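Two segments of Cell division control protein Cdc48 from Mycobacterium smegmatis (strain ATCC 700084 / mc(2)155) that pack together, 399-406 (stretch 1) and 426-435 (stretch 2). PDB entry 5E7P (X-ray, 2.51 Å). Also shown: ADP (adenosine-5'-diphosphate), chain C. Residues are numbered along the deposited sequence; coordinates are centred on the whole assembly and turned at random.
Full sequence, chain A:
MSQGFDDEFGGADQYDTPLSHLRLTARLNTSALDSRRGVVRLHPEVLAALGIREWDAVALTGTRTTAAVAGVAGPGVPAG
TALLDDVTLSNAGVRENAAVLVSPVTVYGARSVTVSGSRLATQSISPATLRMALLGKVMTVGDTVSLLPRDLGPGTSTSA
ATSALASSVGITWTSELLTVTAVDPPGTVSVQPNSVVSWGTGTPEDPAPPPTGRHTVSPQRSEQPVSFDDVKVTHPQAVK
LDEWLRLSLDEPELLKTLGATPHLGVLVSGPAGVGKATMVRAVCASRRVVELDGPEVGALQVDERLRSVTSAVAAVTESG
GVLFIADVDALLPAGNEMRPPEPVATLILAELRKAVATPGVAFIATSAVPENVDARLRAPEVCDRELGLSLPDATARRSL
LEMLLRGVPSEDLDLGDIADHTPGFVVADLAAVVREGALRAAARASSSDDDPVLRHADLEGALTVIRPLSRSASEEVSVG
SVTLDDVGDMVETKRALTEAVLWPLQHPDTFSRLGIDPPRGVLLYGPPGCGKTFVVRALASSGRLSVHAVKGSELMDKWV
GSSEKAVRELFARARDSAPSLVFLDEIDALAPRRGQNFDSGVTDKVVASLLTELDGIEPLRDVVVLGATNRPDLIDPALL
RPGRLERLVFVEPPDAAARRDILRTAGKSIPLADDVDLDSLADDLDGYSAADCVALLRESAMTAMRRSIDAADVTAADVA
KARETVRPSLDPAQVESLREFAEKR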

# COMPACT_ATOMS: atom_id res chain seq x y z
N SER A 399 17.43 3.08 9.73
CA SER A 399 17.33 4.37 10.43
C SER A 399 16.05 4.45 11.25
O SER A 399 16.05 4.94 12.38
CB SER A 399 17.38 5.53 9.43
OG SER A 399 18.67 5.67 8.86
N LEU A 400 14.96 3.95 10.68
CA LEU A 400 13.67 3.96 11.36
C LEU A 400 13.67 3.04 12.58
O LEU A 400 13.16 3.40 13.64
CB LEU A 400 12.56 3.58 10.39
CG LEU A 400 12.28 4.61 9.29
CD1 LEU A 400 11.29 4.06 8.28
CD2 LEU A 400 11.77 5.91 9.89
N LEU A 401 14.24 1.85 12.42
CA LEU A 401 14.27 0.86 13.50
C LEU A 401 15.06 1.38 14.70
O LEU A 401 14.61 1.27 15.84
CB LEU A 401 14.86 -0.46 13.02
CG LEU A 401 13.95 -1.28 12.09
CD1 LEU A 401 14.72 -2.43 11.45
CD2 LEU A 401 12.74 -1.80 12.86
N GLU A 402 16.22 1.96 14.44
CA GLU A 402 17.03 2.56 15.49
C GLU A 402 16.27 3.68 16.20
O GLU A 402 16.33 3.81 17.42
CB GLU A 402 18.36 3.08 14.93
CG GLU A 402 19.36 1.97 14.62
CD GLU A 402 20.49 2.41 13.72
OE1 GLU A 402 20.61 3.63 13.47
OE2 GLU A 402 21.25 1.54 13.26
N MET A 403 15.55 4.47 15.43
CA MET A 403 14.70 5.53 15.98
C MET A 403 13.58 4.95 16.85
O MET A 403 13.29 5.47 17.94
CB MET A 403 14.10 6.36 14.85
CG MET A 403 13.26 7.53 15.31
SD MET A 403 12.60 8.48 13.93
CE MET A 403 14.08 8.81 12.98
N LEU A 404 12.96 3.87 16.38
CA LEU A 404 11.87 3.22 17.10
C LEU A 404 12.35 2.53 18.38
O LEU A 404 11.56 2.22 19.26
CB LEU A 404 11.17 2.19 16.20
CG LEU A 404 10.30 2.75 15.07
CD1 LEU A 404 10.02 1.68 14.03
CD2 LEU A 404 9.01 3.31 15.63
N LEU A 405 13.66 2.30 18.48
CA LEU A 405 14.21 1.54 19.59
C LEU A 405 14.97 2.39 20.61
O LEU A 405 15.66 1.86 21.48
CB LEU A 405 15.08 0.40 19.07
CG LEU A 405 14.28 -0.71 18.39
CD1 LEU A 405 15.15 -1.54 17.47
CD2 LEU A 405 13.62 -1.59 19.45
N ARG A 406 14.84 3.71 20.49
CA ARG A 406 15.46 4.61 21.46
C ARG A 406 14.81 4.42 22.83
O ARG A 406 13.59 4.42 22.95
CB ARG A 406 15.31 6.07 21.02
CG ARG A 406 16.11 6.44 19.79
CD ARG A 406 15.79 7.86 19.36
NE ARG A 406 16.43 8.20 18.09
CZ ARG A 406 16.02 9.18 17.29
NH1 ARG A 406 14.96 9.90 17.62
NH2 ARG A 406 16.66 9.42 16.15
N VAL A 426 6.76 -0.18 5.80
CA VAL A 426 6.76 1.24 6.15
C VAL A 426 7.00 1.37 7.65
O VAL A 426 7.06 0.37 8.36
CB VAL A 426 5.45 1.93 5.77
CG1 VAL A 426 5.22 1.84 4.27
CG2 VAL A 426 4.28 1.31 6.52
N VAL A 427 7.14 2.60 8.12
CA VAL A 427 7.42 2.84 9.53
C VAL A 427 6.32 2.28 10.44
O VAL A 427 6.59 1.78 11.53
CB VAL A 427 7.68 4.34 9.83
CG1 VAL A 427 6.48 5.20 9.41
CG2 VAL A 427 8.02 4.56 11.30
N ALA A 428 5.08 2.35 9.96
CA ALA A 428 3.94 1.82 10.70
C ALA A 428 4.12 0.33 10.95
O ALA A 428 3.89 -0.16 12.06
CB ALA A 428 2.64 2.08 9.95
N ASP A 429 4.53 -0.39 9.91
CA ASP A 429 4.77 -1.82 10.01
C ASP A 429 5.95 -2.11 10.93
O ASP A 429 5.88 -2.99 11.78
CB ASP A 429 5.04 -2.41 8.62
CG ASP A 429 3.94 -2.11 7.63
OD1 ASP A 429 2.76 -2.09 8.04
OD2 ASP A 429 4.25 -1.91 6.44
N LEU A 430 7.03 -1.35 10.74
CA LEU A 430 8.23 -1.50 11.55
C LEU A 430 7.94 -1.25 13.02
O LEU A 430 8.48 -1.92 13.90
CB LEU A 430 9.33 -0.56 11.05
CG LEU A 430 9.84 -0.81 9.63
CD1 LEU A 430 10.67 0.36 9.13
CD2 LEU A 430 10.64 -2.11 9.57
N ALA A 431 7.08 -0.27 13.29
CA ALA A 431 6.64 0.02 14.65
C ALA A 431 5.90 -1.19 15.21
O ALA A 431 6.12 -1.59 16.35
CB ALA A 431 5.76 1.25 14.68
N ALA A 432 5.01 -1.77 14.40
CA ALA A 432 4.28 -2.96 14.80
C ALA A 432 5.22 -4.14 15.00
O ALA A 432 5.02 -4.97 15.89
CB ALA A 432 3.22 -3.30 13.76
N VAL A 433 6.25 -4.22 14.17
CA VAL A 433 7.28 -5.24 14.31
C VAL A 433 7.95 -5.13 15.68
O VAL A 433 8.16 -6.13 16.37
CB VAL A 433 8.35 -5.14 13.20
CG1 VAL A 433 9.59 -5.95 13.55
CG2 VAL A 433 7.77 -5.60 11.86
N VAL A 434 8.27 -3.90 16.07
CA VAL A 434 8.93 -3.64 17.35
C VAL A 434 8.01 -3.92 18.54
O VAL A 434 8.45 -4.48 19.55
CB VAL A 434 9.50 -2.21 17.41
CG1 VAL A 434 9.98 -1.87 18.81
CG2 VAL A 434 10.63 -2.04 16.40
N ARG A 435 6.75 -3.54 18.42
CA ARG A 435 5.77 -3.81 19.48
C ARG A 435 5.63 -5.30 19.71
O ARG A 435 5.56 -5.76 20.86
CB ARG A 435 4.41 -3.19 19.16
CG ARG A 435 4.40 -1.67 19.13
CD ARG A 435 3.00 -1.10 19.29
NE ARG A 435 2.07 -1.63 18.30
CZ ARG A 435 1.91 -1.13 17.08
NH1 ARG A 435 2.62 -0.08 16.70
NH2 ARG A 435 1.04 -1.68 16.25
PB ADP C . 0.53 8.10 7.11
O1B ADP C . -0.51 7.06 6.82
O2B ADP C . -0.02 9.41 7.61
O3B ADP C . 1.58 8.26 6.04
PA ADP C . 1.49 8.27 9.76
O1A ADP C . 0.17 8.21 10.49
O2A ADP C . 2.13 9.60 9.50
O3A ADP C . 1.29 7.46 8.37
O5' ADP C . 2.51 7.31 10.55
C5' ADP C . 2.34 5.91 10.44
C4' ADP C . 2.40 5.35 11.85
O4' ADP C . 3.77 5.20 12.23
C3' ADP C . 1.74 6.30 12.83
O3' ADP C . 0.77 5.60 13.62
C2' ADP C . 2.86 6.81 13.72
O2' ADP C . 2.47 6.73 15.09
C1' ADP C . 4.04 5.89 13.44
N9 ADP C . 5.30 6.65 13.27
C8 ADP C . 5.64 7.39 12.20
N7 ADP C . 6.87 7.94 12.36
C5 ADP C . 7.33 7.55 13.57
C6 ADP C . 8.56 7.77 14.37
N6 ADP C . 9.57 8.54 13.91
N1 ADP C . 8.63 7.18 15.59
C2 ADP C . 7.64 6.41 16.07
N3 ADP C . 6.50 6.17 15.39
C4 ADP C . 6.29 6.70 14.16

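How does stretch 2 begin, and what does its first turn offer to the other helix? V426 occupies the N-cap position, and its CA-to-CB bond points away from stretch 1, so it takes no part in the packing. Its backbone is nevertheless tied down: V426 N donates a hydrogen bond to D429 OD2 at 3.1 Å, linking the start of the helix to a side chain one turn along. The first residue to touch stretch 1 is V427. Its CB lies 3.9 Å from L400 CD1, and its CG2 is 4.4 Å from L404 CD1, so it meets two leucines spaced one helical turn apart. V427 also faces the nucleotide, with V427 CG1 3.6 Å from ADP C8. A428 contributes nothing to the helix contact, since its CB points away, but A428 CA comes within 3.7 Å of ADP O4'.

Why does L430 meet three leucines of stretch 1? Its CA-to-CB bond points toward the other helix, and its m,t rotamer carries the two methyls to different neighbours. L430 CD1 approaches L400 CD1 at 3.8 Å, while L430 CD2 lies 3.9 Å from L401 CD2. The base of the same side chain serves a third partner, with L430 CB 3.8 Å from L404 CD1. L401 starts out sideways to stretch 2, but its end comes nearer, which brings its CD2 into reach.

What surrounds L404 where it meets A431? L404 points toward stretch 2 and sits as a knob in a hole formed by V427, L430, A431 and V434. A431 presents a single methyl, and L404 CD2 rests 4.0 Å from A431 CB. The leucine reaches the backbone as well: L404 CD1 is 3.6 Å from A431 N, the closest approach between the stretches. This is apolar packing against the main chain, whose amide is already engaged in the helical hydrogen bond from A431 N to V427 O at 2.7 Å. L404 also borders the ligand, its CD2 lying 3.4 Å from ADP C2, so one methyl adjoins both the helix and the adenine ring.

How is the far end of the contact closed? A432 points away and V433 stays at a distance, leaving V434 to meet stretch 1 with both methyls. V434 CG2 lies 4.1 Å from L401 CD2 and 4.3 Å from L404 CB, while V434 CG1 reaches L405 CD2 at 3.7 Å. L405 is the first residue to leave helical phi/psi, yet its side chain still extends the apolar seam beyond the helix. The two helix axes run at 47° and approach to 10.0 Å, and no hydrogen bond crosses between the stretches. The contact is therefore held by interlocking aliphatic side chains, which together with backbone atoms bury 407 Å² summed over both sides.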